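PDB 3BS0: TodX from Pseudomonas putida, which carries toluene and probably related aromatic hydrocarbons across the outer membrane as a first step in their biodegradation, as a beta-barrel channel of the FadL family. Local coordinates for residues V87-D91 / D92-G96; A256-G259 / D260-L264; H287-N290 / E291-V295. All coordinates share one frame; numbering follows the deposited sequence.

Overall arrangement
TodX is an antiparallel outer-membrane beta barrel, and all three contacts are hairpin turns between strands adjacent in sequence. Coming from the N terminus, contact 1 closes the hairpin of strands 80-90 and 93-108. Contact 2 then closes strands 244-257 and 263-272. Strand 280-288 follows, and contact 3 turns it back into strand 293-302. The contacts come in series, with no nesting or crossing. Contacts 1 and 3 lie at the same end of the barrel, probably the periplasmic one, with nearest atoms about 17 Å apart. Contact 2 lies on the other side of the chain's centre, its centre about 61 Å from that of contact 1 and about 64 Å from that of contact 3.

Contact 1: residues V87-D91 / D92-G96; sequences VAQLD and DWRFG
Q89 and R94 run side by side across the hairpin, with the Q89 amide laid over one face of the R94 guanidinium. Q89 CD lies 3.8 Å from R94 CZ, and the two planes are 39° apart. NE2 and the guanidinium nitrogens are all donors, so this is a layered contact without a bond. R94 reaches this place by a bend at its second torsion (chi2 -78°). On the opposite sheet face the L90 branch crosses F95 at about a right angle, L90 CG 4.0 Å from F95 CE1. Backbone bonds set this register: A88 N to F95 O (2.6 Å) and F95 N to A88 O (2.7 Å). L90 and W93 pair likewise and enclose a type II' turn, in which D91 takes a positive phi (62°). Further out, Q89 OE1 accepts from G43 N, which fixes the amide. R94 makes weak bonds to the A40 and P41 carbonyls. With an alanine at R94, those carbonyls would probably lose these donors and the Q89 amide its flat neighbour. The Q89 and R94 face thus meets the segment before strand 44-60, while W93 and F95 pack on strand 129-143.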
loop_
_atom_site.group_PDB
_atom_site.type_symbol
_atom_site.label_atom_id
_atom_site.label_comp_id
_atom_site.label_asym_id
_atom_site.label_seq_id
_atom_site.Cartn_x
_atom_site.Cartn_y
_atom_site.Cartn_z
ATOM N N VAL A 87 -9.190 -21.099 4.855
ATOM C CA VAL A 87 -8.150 -22.068 4.567
ATOM C C VAL A 87 -8.646 -23.451 4.965
ATOM O O VAL A 87 -9.130 -23.656 6.077
ATOM C CB VAL A 87 -6.869 -21.734 5.328
ATOM C CG1 VAL A 87 -5.895 -22.909 5.243
ATOM C CG2 VAL A 87 -6.241 -20.474 4.741
ATOM N N ALA A 88 -8.514 -24.403 4.049
ATOM C CA ALA A 88 -8.979 -25.774 4.285
ATOM C C ALA A 88 -7.855 -26.800 4.304
ATOM O O ALA A 88 -6.908 -26.720 3.516
ATOM C CB ALA A 88 -10.007 -26.155 3.217
ATOM N N GLN A 89 -7.968 -27.772 5.204
ATOM C CA GLN A 89 -6.959 -28.829 5.321
ATOM C C GLN A 89 -7.404 -30.158 4.728
ATOM O O GLN A 89 -8.348 -30.767 5.202
ATOM C CB GLN A 89 -6.581 -29.058 6.784
ATOM C CG GLN A 89 -5.717 -30.293 7.001
ATOM C CD GLN A 89 -5.288 -30.473 8.451
ATOM O OE1 GLN A 89 -6.120 -30.612 9.350
ATOM N NE2 GLN A 89 -3.982 -30.462 8.686
ATOM N N LEU A 90 -6.725 -30.597 3.675
ATOM C CA LEU A 90 -7.013 -31.880 3.047
ATOM C C LEU A 90 -5.757 -32.707 3.268
ATOM O O LEU A 90 -4.819 -32.630 2.483
ATOM C CB LEU A 90 -7.250 -31.731 1.543
ATOM C CG LEU A 90 -8.548 -31.177 0.941
ATOM C CD1 LEU A 90 -8.463 -31.310 -0.594
ATOM C CD2 LEU A 90 -9.762 -31.939 1.469
ATOM N N ASP A 91 -5.734 -33.485 4.345
ATOM C CA ASP A 91 -4.571 -34.304 4.671
ATOM C C ASP A 91 -3.341 -33.445 4.927
ATOM O O ASP A 91 -3.284 -32.693 5.893
ATOM C CB ASP A 91 -4.253 -35.282 3.538
ATOM C CG ASP A 91 -5.302 -36.358 3.381
ATOM O OD1 ASP A 91 -5.765 -36.893 4.415
ATOM O OD2 ASP A 91 -5.649 -36.680 2.223
ATOM N N ASP A 92 -2.353 -33.583 4.049
ATOM C CA ASP A 92 -1.095 -32.847 4.129
ATOM C C ASP A 92 -1.229 -31.473 3.488
ATOM O O ASP A 92 -0.386 -30.598 3.684
ATOM C CB ASP A 92 0.001 -33.624 3.393
ATOM C CG ASP A 92 0.586 -34.744 4.222
ATOM O OD1 ASP A 92 1.199 -35.662 3.622
ATOM O OD2 ASP A 92 0.448 -34.687 5.466
ATOM N N TRP A 93 -2.290 -31.298 2.710
ATOM C CA TRP A 93 -2.533 -30.044 2.013
ATOM C C TRP A 93 -3.310 -28.987 2.783
ATOM O O TRP A 93 -4.017 -29.266 3.756
ATOM C CB TRP A 93 -3.283 -30.290 0.693
ATOM C CG TRP A 93 -2.519 -31.054 -0.350
ATOM C CD1 TRP A 93 -2.339 -32.402 -0.413
ATOM C CD2 TRP A 93 -1.833 -30.499 -1.476
ATOM N NE1 TRP A 93 -1.580 -32.728 -1.513
ATOM C CE2 TRP A 93 -1.249 -31.580 -2.183
ATOM C CE3 TRP A 93 -1.639 -29.200 -1.959
ATOM C CZ2 TRP A 93 -0.499 -31.398 -3.349
ATOM C CZ3 TRP A 93 -0.892 -29.016 -3.116
ATOM C CH2 TRP A 93 -0.328 -30.115 -3.796
ATOM N N ARG A 94 -3.148 -27.757 2.320
ATOM C CA ARG A 94 -3.869 -26.620 2.857
ATOM C C ARG A 94 -4.248 -25.858 1.592
ATOM O O ARG A 94 -3.394 -25.575 0.748
ATOM C CB ARG A 94 -2.994 -25.757 3.755
ATOM C CG ARG A 94 -2.383 -26.493 4.927
ATOM C CD ARG A 94 -3.326 -26.736 6.103
ATOM N NE ARG A 94 -2.634 -27.509 7.138
ATOM C CZ ARG A 94 -2.955 -27.533 8.428
ATOM N NH1 ARG A 94 -3.981 -26.827 8.893
ATOM N NH2 ARG A 94 -2.221 -28.246 9.266
ATOM N N PHE A 95 -5.540 -25.593 1.433
ATOM C CA PHE A 95 -6.031 -24.858 0.286
ATOM C C PHE A 95 -6.744 -23.623 0.824
ATOM O O PHE A 95 -7.538 -23.714 1.766
ATOM C CB PHE A 95 -7.004 -25.714 -0.510
ATOM C CG PHE A 95 -6.362 -26.896 -1.196
ATOM C CD1 PHE A 95 -6.492 -28.183 -0.675
ATOM C CD2 PHE A 95 -5.670 -26.721 -2.401
ATOM C CE1 PHE A 95 -5.946 -29.280 -1.352
ATOM C CE2 PHE A 95 -5.124 -27.795 -3.079
ATOM C CZ PHE A 95 -5.258 -29.081 -2.563
ATOM N N GLY A 96 -6.461 -22.465 0.241
ATOM C CA GLY A 96 -7.102 -21.264 0.721
ATOM C C GLY A 96 -7.369 -20.175 -0.297
ATOM O O GLY A 96 -6.634 -20.006 -1.267
#

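Contact 2: residues A256-G259 / D260-L264; sequences AISG and DGAVL
I257 lays its CG2 methyl over the turn, 3.9 Å from G261 CA, and alongside the A262 carbonyl. Its first torsion (chi1 -54°) places CG2 anti to the backbone N and turns CG1 the other way, where it meets V263 CG2 at 4.3 Å. On the other face of the hairpin A256 and L264 stand side by side, their CB atoms 4.3 Å apart. The backbone holds these pairs in register. L264 N gives a bond of 2.8 Å to A256 O, in the plane of that carbonyl. The return bond, A256 N to L264 O, is longer at 3.2 Å, and its donor sits well above the carbonyl plane. Next towards the tip, S258 N binds A262 O at 2.9 Å. G261 N then turns back to S258 O at 3.1 Å, closing a type I turn from S258 to G261. This is a 3:5 hairpin, a type I turn followed by a G1 beta bulge. G261 is the bulge residue, with a positive phi (87°) at which a side chain would press on the carbonyl oxygen of D260. The S258 hydroxyl lies inside the turn, towards the A262 amide and the D260 carboxylate, but its position is doubtful. F193 of helix 186-194 packs against A256, S258, A262 and L264. A bound detergent molecule, C8E, lies about 6 Å from the A256 side chain. On the opposite face, I257 and V263 touch F126 from a loop, and I257 also touches T124.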
loop_
_atom_site.group_PDB
_atom_site.type_symbol
_atom_site.label_atom_id
_atom_site.label_comp_id
_atom_site.label_asym_id
_atom_site.label_seq_id
_atom_site.Cartn_x
_atom_site.Cartn_y
_atom_site.Cartn_z
ATOM N N ALA A 256 -8.193 23.920 -16.438
ATOM C CA ALA A 256 -7.254 25.013 -16.476
ATOM C C ALA A 256 -7.827 26.166 -15.692
ATOM O O ALA A 256 -9.037 26.381 -15.701
ATOM C CB ALA A 256 -7.012 25.429 -17.934
ATOM N N ILE A 257 -6.955 26.905 -15.012
ATOM C CA ILE A 257 -7.390 28.057 -14.243
ATOM C C ILE A 257 -6.551 29.296 -14.581
ATOM O O ILE A 257 -5.313 29.259 -14.585
ATOM C CB ILE A 257 -7.323 27.735 -12.756
ATOM C CG1 ILE A 257 -8.130 26.449 -12.492
ATOM C CG2 ILE A 257 -7.880 28.912 -11.938
ATOM C CD1 ILE A 257 -7.373 25.400 -11.691
ATOM N N SER A 258 -7.231 30.392 -14.891
ATOM C CA SER A 258 -6.544 31.633 -15.257
ATOM C C SER A 258 -6.039 32.407 -14.055
ATOM O O SER A 258 -6.247 32.013 -12.905
ATOM C CB SER A 258 -7.473 32.540 -16.059
ATOM O OG SER A 258 -8.559 32.963 -15.259
ATOM N N GLY A 259 -5.385 33.528 -14.340
ATOM C CA GLY A 259 -4.841 34.373 -13.292
ATOM C C GLY A 259 -5.913 35.063 -12.476
ATOM O O GLY A 259 -5.629 35.711 -11.468
ATOM N N ASP A 260 -7.155 34.972 -12.917
ATOM C CA ASP A 260 -8.198 35.577 -12.123
ATOM C C ASP A 260 -9.222 34.557 -11.648
ATOM O O ASP A 260 -10.350 34.903 -11.282
ATOM C CB ASP A 260 -8.857 36.763 -12.848
ATOM C CG ASP A 260 -9.221 36.459 -14.261
ATOM O OD1 ASP A 260 -10.066 35.550 -14.469
ATOM O OD2 ASP A 260 -8.658 37.139 -15.159
ATOM N N GLY A 261 -8.812 33.291 -11.634
ATOM C CA GLY A 261 -9.692 32.255 -11.148
ATOM C C GLY A 261 -10.644 31.642 -12.142
ATOM O O GLY A 261 -11.409 30.769 -11.764
ATOM N N ALA A 262 -10.622 32.092 -13.395
ATOM C CA ALA A 262 -11.497 31.511 -14.406
ATOM C C ALA A 262 -11.161 30.036 -14.536
ATOM O O ALA A 262 -9.993 29.652 -14.469
ATOM C CB ALA A 262 -11.295 32.190 -15.726
ATOM N N VAL A 263 -12.183 29.206 -14.708
ATOM C CA VAL A 263 -11.975 27.768 -14.834
ATOM C C VAL A 263 -12.411 27.268 -16.213
ATOM O O VAL A 263 -13.440 27.675 -16.737
ATOM C CB VAL A 263 -12.748 27.021 -13.732
ATOM C CG1 VAL A 263 -12.545 25.530 -13.865
ATOM C CG2 VAL A 263 -12.287 27.512 -12.359
ATOM N N LEU A 264 -11.615 26.386 -16.800
ATOM C CA LEU A 264 -11.918 25.841 -18.120
ATOM C C LEU A 264 -11.681 24.335 -18.081
ATOM O O LEU A 264 -10.645 23.846 -18.539
ATOM C CB LEU A 264 -11.016 26.500 -19.177
ATOM C CG LEU A 264 -11.332 26.360 -20.671
ATOM C CD1 LEU A 264 -10.202 27.025 -21.483
ATOM C CD2 LEU A 264 -11.484 24.898 -21.064
#

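Contact 3: residues H287-N290 / E291-V295; sequences HQFN and ERWVV
F289 and W293 form the aromatic part of this hairpin. The rings meet obliquely, planes 31° apart and centroids of the phenyl and the six-membered indole ring 4.7 Å apart. W293 CZ3 lies over one face of F289, offset toward the rim. V295 lies at the edge of the F289 ring, though the very close approach modelled there is doubtful. On the face of Q288 and V294, the aliphatic stem of Q288 packs on V294. Its chain is extended, with CG anti to the backbone N (chi1 -179°), and Q288 CG lies 4.1 Å from V294 CG2. Backbone hydrogen bonds pair H287 with V295: H287 N to V295 O and V295 N to H287 O, both 2.7 Å. F289 N to W293 O, at 3.3 Å, is weak, where the strands part into the turn. The one charged pair lies within the turn itself. E291 OE1 sits in plane at the edge of the R292 guanidinium, a salt bridge whose hydrogen bond, R292 NH1 to E291 OE1 at 3.4 Å, is weak. Beyond the hairpin, strand 293-302 pairs antiparallel with strand 333-343: V294 bonds through the backbone to A341, R292 of the turn to K343, and W293 and V295 touch T340.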
loop_
_atom_site.group_PDB
_atom_site.type_symbol
_atom_site.label_atom_id
_atom_site.label_comp_id
_atom_site.label_asym_id
_atom_site.label_seq_id
_atom_site.Cartn_x
_atom_site.Cartn_y
_atom_site.Cartn_z
ATOM N N HIS A 287 12.521 -18.292 16.132
ATOM C CA HIS A 287 13.078 -19.135 17.183
ATOM C C HIS A 287 12.376 -18.986 18.529
ATOM O O HIS A 287 12.046 -17.880 18.960
ATOM C CB HIS A 287 14.574 -18.850 17.357
ATOM C CG HIS A 287 15.193 -19.558 18.526
ATOM N ND1 HIS A 287 15.385 -18.952 19.751
ATOM C CD2 HIS A 287 15.612 -20.838 18.673
ATOM C CE1 HIS A 287 15.892 -19.828 20.599
ATOM N NE2 HIS A 287 16.039 -20.980 19.971
ATOM N N GLN A 288 12.154 -20.118 19.193
ATOM C CA GLN A 288 11.507 -20.138 20.501
ATOM C C GLN A 288 12.563 -20.415 21.573
ATOM O O GLN A 288 13.318 -21.380 21.476
ATOM C CB GLN A 288 10.419 -21.216 20.525
ATOM C CG GLN A 288 9.646 -21.317 21.832
ATOM C CD GLN A 288 8.429 -22.215 21.717
ATOM O OE1 GLN A 288 8.522 -23.343 21.237
ATOM N NE2 GLN A 288 7.278 -21.716 22.160
ATOM N N PHE A 289 12.623 -19.554 22.584
ATOM C CA PHE A 289 13.598 -19.711 23.659
ATOM C C PHE A 289 13.075 -20.601 24.783
ATOM O O PHE A 289 13.543 -21.726 24.978
ATOM C CB PHE A 289 13.977 -18.346 24.244
ATOM C CG PHE A 289 14.562 -17.392 23.245
ATOM C CD1 PHE A 289 13.750 -16.741 22.330
ATOM C CD2 PHE A 289 15.932 -17.144 23.221
ATOM C CE1 PHE A 289 14.295 -15.857 21.401
ATOM C CE2 PHE A 289 16.487 -16.263 22.296
ATOM C CZ PHE A 289 15.666 -15.617 21.384
ATOM N N ASN A 290 12.108 -20.074 25.525
ATOM C CA ASN A 290 11.497 -20.787 26.639
ATOM C C ASN A 290 10.483 -21.811 26.138
ATOM O O ASN A 290 10.769 -23.008 26.080
ATOM C CB ASN A 290 10.800 -19.789 27.568
ATOM C CG ASN A 290 10.251 -20.444 28.812
ATOM O OD1 ASN A 290 11.006 -20.893 29.677
ATOM N ND2 ASN A 290 8.930 -20.515 28.908
ATOM N N GLU A 291 9.296 -21.319 25.789
ATOM C CA GLU A 291 8.196 -22.140 25.281
ATOM C C GLU A 291 6.909 -21.315 25.237
ATOM O O GLU A 291 5.876 -21.773 24.749
ATOM C CB GLU A 291 7.999 -23.397 26.145
ATOM C CG GLU A 291 7.866 -23.150 27.641
ATOM C CD GLU A 291 8.011 -24.428 28.450
ATOM O OE1 GLU A 291 7.866 -24.375 29.691
ATOM O OE2 GLU A 291 8.273 -25.490 27.843
ATOM N N ARG A 292 6.988 -20.094 25.756
ATOM C CA ARG A 292 5.863 -19.169 25.754
ATOM C C ARG A 292 6.323 -17.882 25.083
ATOM O O ARG A 292 5.536 -16.965 24.860
ATOM C CB ARG A 292 5.387 -18.887 27.181
ATOM C CG ARG A 292 4.627 -20.056 27.769
ATOM C CD ARG A 292 4.076 -19.790 29.149
ATOM N NE ARG A 292 3.315 -20.946 29.624
ATOM C CZ ARG A 292 3.830 -22.160 29.810
ATOM N NH1 ARG A 292 5.118 -22.386 29.566
ATOM N NH2 ARG A 292 3.054 -23.154 30.231
ATOM N N TRP A 293 7.607 -17.850 24.741
ATOM C CA TRP A 293 8.217 -16.701 24.100
ATOM C C TRP A 293 8.880 -17.117 22.787
ATOM O O TRP A 293 9.667 -18.067 22.756
ATOM C CB TRP A 293 9.253 -16.094 25.043
ATOM C CG TRP A 293 9.734 -14.760 24.615
ATOM C CD1 TRP A 293 8.969 -13.718 24.189
ATOM C CD2 TRP A 293 11.088 -14.296 24.604
ATOM N NE1 TRP A 293 9.759 -12.630 23.911
ATOM C CE2 TRP A 293 11.065 -12.955 24.160
ATOM C CE3 TRP A 293 12.318 -14.879 24.930
ATOM C CZ2 TRP A 293 12.227 -12.185 24.028
ATOM C CZ3 TRP A 293 13.476 -14.111 24.799
ATOM C CH2 TRP A 293 13.418 -12.776 24.352
ATOM N N VAL A 294 8.554 -16.413 21.705
ATOM C CA VAL A 294 9.128 -16.714 20.394
ATOM C C VAL A 294 9.635 -15.424 19.774
ATOM O O VAL A 294 9.036 -14.361 19.964
ATOM C CB VAL A 294 8.081 -17.326 19.417
ATOM C CG1 VAL A 294 8.774 -17.805 18.150
ATOM C CG2 VAL A 294 7.320 -18.463 20.088
ATOM N N VAL A 295 10.730 -15.514 19.026
ATOM C CA VAL A 295 11.300 -14.339 18.373
ATOM C C VAL A 295 11.551 -14.591 16.886
ATOM O O VAL A 295 12.013 -15.657 16.496
ATOM C CB VAL A 295 12.615 -13.910 19.063
ATOM C CG1 VAL A 295 13.227 -12.702 18.349
ATOM C CG2 VAL A 295 12.335 -13.569 20.512
#